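Ribose/Galactose Isomerase (PDB 3ONO) probably interconverts aldose and ketose sugars or sugar phosphates, as a tetrameric member of the LacAB/RpiB isomerase family. Local coordinates at residues 54-59 against 85-90; 169-174 against 203-208. All blocks are in the same frame, centred on the assembly; numbering follows the deposited sequence.

Contact 1 seats the loop 85-90 on helix 51-63 inside the Rossmann-like alpha-beta-alpha part of the chain, while contact 2 pairs helix 171-177 with helix 203-212 in the helical C-terminal part. Their centres lie about 13 Å apart and they meet directly: CG of P88, in the loop of contact 1, packs 4.1 Å from CG2 of V171 in contact 2. Helix 51-63 also serves both, since its N63 reaches S59 and P88 by hydrogen bonds and touches V171 and I205. Each contact borders a second subunit, through N85, L86, H87 and P88 in the first and K169 in the second. Contact 1 lies about 8 Å and contact 2 about 19 Å from the chain centre, centre to centre.

Contact 1 of 2, residues 54-59 against 85-90; sequences LGIMAS and NLHPGV
The imidazole of H87 lies against the side-chain-free backbone of G55 on helix 51-63. The carbonyl O of G55 sits over one ring face, 3.2 Å from CD2 of H87, in a van der Waals contact, while the same oxygen accepts the helical bond from the N of S59. NE2 of H87 lies 3.3 Å from the carbonyl C of G55, so the ring rests directly on the helix backbone. CG1 of I56 packs 4.0 Å from CE1 of H87, and CB of S59 packs 3.7 Å from ND1 of H87. A water links ND1 of H87, at 2.8 Å, to OG of S59, the latter distance unusually short at 2.5 Å. With OG anti to the backbone N (chi1 178°), S59 can meet this water and also bond to N63, whose ND2 reaches the O of P88. Beside the histidine, CG2 of V90 nestles 3.6 Å from CA of S59, and its CG1 faces CB of A58. CD1 of L86 stands over the ring centre of H87, while the type II turn from H87 to V90 and the hydrogen bonds of K164 NZ to the O atoms of H87 and V90 hold the loop's backbone. The loop joins helix 78-85 to strand 92-94 and is packed against helix 51-63, with helix 180-186 packed on I56.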
# COMPACT_ATOMS: atom_id res chain seq x y z
N LEU A 54 5.04 -12.16 -23.27
CA LEU A 54 4.77 -10.73 -23.15
C LEU A 54 6.02 -9.88 -23.39
O LEU A 54 5.97 -8.85 -24.08
CB LEU A 54 4.17 -10.40 -21.76
CG LEU A 54 2.84 -11.08 -21.43
CD1 LEU A 54 2.36 -10.67 -20.02
CD2 LEU A 54 1.76 -10.75 -22.47
N GLY A 55 7.14 -10.26 -22.79
CA GLY A 55 8.36 -9.49 -22.96
C GLY A 55 8.79 -9.45 -24.42
O GLY A 55 9.24 -8.41 -24.93
N ILE A 56 8.68 -10.59 -25.10
CA ILE A 56 9.09 -10.66 -26.51
C ILE A 56 8.18 -9.76 -27.36
O ILE A 56 8.65 -9.02 -28.23
CB ILE A 56 9.02 -12.11 -27.03
CG1 ILE A 56 10.06 -12.96 -26.30
CG2 ILE A 56 9.26 -12.17 -28.55
CD1 ILE A 56 9.78 -14.46 -26.37
N MSE A 57 6.88 -9.83 -27.09
CA MSE A 57 5.91 -8.95 -27.75
C MSE A 57 6.21 -7.48 -27.48
O MSE A 57 6.14 -6.65 -28.39
CB MSE A 57 4.48 -9.30 -27.31
CG MSE A 57 4.16 -10.74 -27.63
SE MSE A 57 2.67 -11.45 -26.62
CE MSE A 57 1.32 -10.71 -27.78
N ALA A 58 6.57 -7.14 -26.25
CA ALA A 58 6.85 -5.73 -25.97
C ALA A 58 8.07 -5.30 -26.77
O ALA A 58 8.10 -4.19 -27.34
CB ALA A 58 7.09 -5.53 -24.48
N SER A 59 9.08 -6.16 -26.83
CA SER A 59 10.28 -5.81 -27.61
C SER A 59 9.93 -5.60 -29.07
O SER A 59 10.32 -4.59 -29.68
CB SER A 59 11.39 -6.87 -27.51
OG SER A 59 12.49 -6.48 -28.34
N ASN A 85 12.03 -6.17 -19.10
CA ASN A 85 13.27 -5.40 -18.91
C ASN A 85 14.52 -6.04 -19.49
O ASN A 85 15.51 -5.34 -19.77
CB ASN A 85 13.48 -5.05 -17.43
CG ASN A 85 12.71 -3.77 -17.02
OD1 ASN A 85 12.99 -2.70 -17.56
ND2 ASN A 85 11.75 -3.89 -16.10
N LEU A 86 14.51 -7.35 -19.71
CA LEU A 86 15.69 -7.97 -20.31
C LEU A 86 15.92 -7.49 -21.74
O LEU A 86 17.04 -7.50 -22.23
CB LEU A 86 15.60 -9.51 -20.31
CG LEU A 86 14.55 -10.12 -21.25
CD1 LEU A 86 15.18 -10.50 -22.60
CD2 LEU A 86 13.94 -11.37 -20.59
N HIS A 87 14.86 -7.06 -22.41
CA HIS A 87 14.99 -6.72 -23.84
C HIS A 87 15.52 -5.31 -24.05
O HIS A 87 15.06 -4.37 -23.41
CB HIS A 87 13.63 -6.84 -24.54
CG HIS A 87 13.08 -8.23 -24.54
ND1 HIS A 87 13.43 -9.17 -25.49
CD2 HIS A 87 12.21 -8.84 -23.70
CE1 HIS A 87 12.79 -10.30 -25.23
NE2 HIS A 87 12.05 -10.12 -24.14
N PRO A 88 16.48 -5.16 -24.97
CA PRO A 88 16.90 -3.78 -25.26
C PRO A 88 15.72 -2.98 -25.78
O PRO A 88 14.83 -3.52 -26.47
CB PRO A 88 17.98 -3.96 -26.36
CG PRO A 88 17.61 -5.29 -27.04
CD PRO A 88 17.03 -6.16 -25.91
N GLY A 89 15.71 -1.69 -25.48
CA GLY A 89 14.65 -0.83 -25.96
C GLY A 89 13.35 -0.91 -25.17
O GLY A 89 12.40 -0.21 -25.50
N VAL A 90 13.31 -1.78 -24.16
CA VAL A 90 12.11 -1.92 -23.32
C VAL A 90 12.45 -1.55 -21.89
O VAL A 90 13.21 -2.26 -21.24
CB VAL A 90 11.59 -3.37 -23.34
CG1 VAL A 90 10.28 -3.47 -22.53
CG2 VAL A 90 11.39 -3.83 -24.80
O HOH W 1 14.48 -7.95 -27.74

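Contact 2 of 2, residues 169-174 against 203-208; sequences KDVVEG and PEIAEY
V172 meets E204, I205 and Y208 where helix 171-177 comes up to helix 203-212, the closest CA atoms being those of V172 and I205, 6.7 Å apart. This is helix-helix packing within the helical C-terminal part of the chain, made largely by apolar side chains at the start of both helices, with E204 at the margin; D170 holds the N-cap position of the first, though its side chain makes no capping bond. V172 is the centre of the contact, and both its methyls meet E204. CG2, anti to the carbonyl carbon, also reaches I205, lying 4.0 Å from CG1 of I205. CG1, anti to the backbone N (chi1 175°), also reaches Y208, where it lies 4.3 Å from CB of Y208 and approaches the ring obliquely. I205 starts from a backbone bond that does not aim at the other helix, yet its end bends nearer, and its CD1 comes 4.5 Å from CG1 of V171. I205 also touches I60, N63 and S64, and V171 touches N63, so the contact packs on helix 51-63. The side chain of Y208 also touches L175 and R176, and its OH is hydrogen-bonded to NE2 of Q180. At the exposed margin, E204 runs out extended and crosses V172 obliquely, laying the flat end of its side chain against the valine: its carboxylate carbon CD is 3.9 Å from CG2 of V172, and OE2 of E204 is 4.0 Å from CB of V172.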
# COMPACT_ATOMS: atom_id res chain seq x y z
N LYS A 169 22.58 -8.25 -27.49
CA LYS A 169 22.83 -8.39 -28.93
C LYS A 169 21.95 -7.41 -29.70
O LYS A 169 21.01 -6.82 -29.14
CB LYS A 169 22.50 -9.82 -29.36
CG LYS A 169 23.37 -10.83 -28.70
CD LYS A 169 22.90 -12.26 -29.02
CE LYS A 169 23.66 -13.29 -28.19
NZ LYS A 169 23.00 -14.65 -28.17
N ASP A 170 22.26 -7.22 -30.98
CA ASP A 170 21.38 -6.44 -31.84
C ASP A 170 19.98 -7.04 -31.73
O ASP A 170 19.83 -8.23 -31.47
CB ASP A 170 21.89 -6.44 -33.29
CG ASP A 170 23.20 -5.68 -33.46
OD1 ASP A 170 23.57 -4.88 -32.57
OD2 ASP A 170 23.86 -5.86 -34.51
N VAL A 171 18.94 -6.22 -31.89
CA VAL A 171 17.58 -6.71 -31.66
C VAL A 171 17.24 -8.00 -32.40
O VAL A 171 16.83 -9.00 -31.80
CB VAL A 171 16.54 -5.64 -31.95
CG1 VAL A 171 15.14 -6.22 -31.83
CG2 VAL A 171 16.71 -4.48 -30.98
N VAL A 172 17.40 -7.99 -33.72
CA VAL A 172 17.00 -9.17 -34.47
C VAL A 172 17.86 -10.39 -34.14
O VAL A 172 17.33 -11.48 -33.95
CB VAL A 172 16.89 -8.89 -35.97
CG1 VAL A 172 16.58 -10.18 -36.71
CG2 VAL A 172 15.79 -7.87 -36.19
N GLU A 173 19.18 -10.19 -34.02
CA GLU A 173 20.07 -11.29 -33.65
C GLU A 173 19.62 -11.90 -32.33
O GLU A 173 19.63 -13.11 -32.16
CB GLU A 173 21.52 -10.83 -33.50
CG GLU A 173 22.46 -12.01 -33.20
CD GLU A 173 23.94 -11.64 -33.14
OE1 GLU A 173 24.31 -10.56 -33.66
OE2 GLU A 173 24.73 -12.44 -32.59
N GLY A 174 19.29 -11.03 -31.38
CA GLY A 174 18.83 -11.51 -30.07
C GLY A 174 17.55 -12.31 -30.17
O GLY A 174 17.39 -13.36 -29.51
N PRO A 203 11.72 -2.34 -41.29
CA PRO A 203 11.52 -3.48 -42.17
C PRO A 203 12.22 -4.76 -41.73
O PRO A 203 11.65 -5.84 -41.95
CB PRO A 203 12.11 -2.99 -43.51
CG PRO A 203 11.83 -1.52 -43.49
CD PRO A 203 12.03 -1.10 -42.03
N GLU A 204 13.42 -4.67 -41.16
CA GLU A 204 14.12 -5.90 -40.81
C GLU A 204 13.31 -6.72 -39.80
O GLU A 204 13.29 -7.96 -39.87
CB GLU A 204 15.53 -5.63 -40.26
CG GLU A 204 16.29 -6.95 -40.02
CD GLU A 204 17.67 -6.80 -39.38
OE1 GLU A 204 17.95 -5.72 -38.82
OE2 GLU A 204 18.46 -7.79 -39.44
N ILE A 205 12.64 -6.03 -38.88
CA ILE A 205 11.82 -6.72 -37.89
C ILE A 205 10.58 -7.33 -38.54
O ILE A 205 10.25 -8.49 -38.30
CB ILE A 205 11.43 -5.78 -36.74
CG1 ILE A 205 12.70 -5.26 -36.05
CG2 ILE A 205 10.53 -6.52 -35.74
CD1 ILE A 205 12.42 -4.37 -34.83
N ALA A 206 9.92 -6.56 -39.41
CA ALA A 206 8.77 -7.08 -40.13
C ALA A 206 9.15 -8.34 -40.91
O ALA A 206 8.45 -9.36 -40.87
CB ALA A 206 8.22 -6.03 -41.07
N GLU A 207 10.27 -8.29 -41.63
CA GLU A 207 10.67 -9.45 -42.42
C GLU A 207 10.95 -10.65 -41.54
O GLU A 207 10.60 -11.78 -41.89
CB GLU A 207 11.87 -9.11 -43.31
CG GLU A 207 11.50 -8.27 -44.54
CD GLU A 207 10.42 -8.92 -45.40
OE1 GLU A 207 10.63 -10.07 -45.84
OE2 GLU A 207 9.36 -8.29 -45.61
N TYR A 208 11.58 -10.42 -40.39
CA TYR A 208 11.86 -11.50 -39.46
C TYR A 208 10.56 -12.10 -38.93
O TYR A 208 10.39 -13.32 -38.92
CB TYR A 208 12.72 -11.02 -38.28
CG TYR A 208 12.75 -12.01 -37.14
CD1 TYR A 208 13.37 -13.24 -37.29
CD2 TYR A 208 12.17 -11.70 -35.91
CE1 TYR A 208 13.40 -14.16 -36.26
CE2 TYR A 208 12.21 -12.61 -34.86
CZ TYR A 208 12.82 -13.83 -35.04
OH TYR A 208 12.85 -14.74 -34.02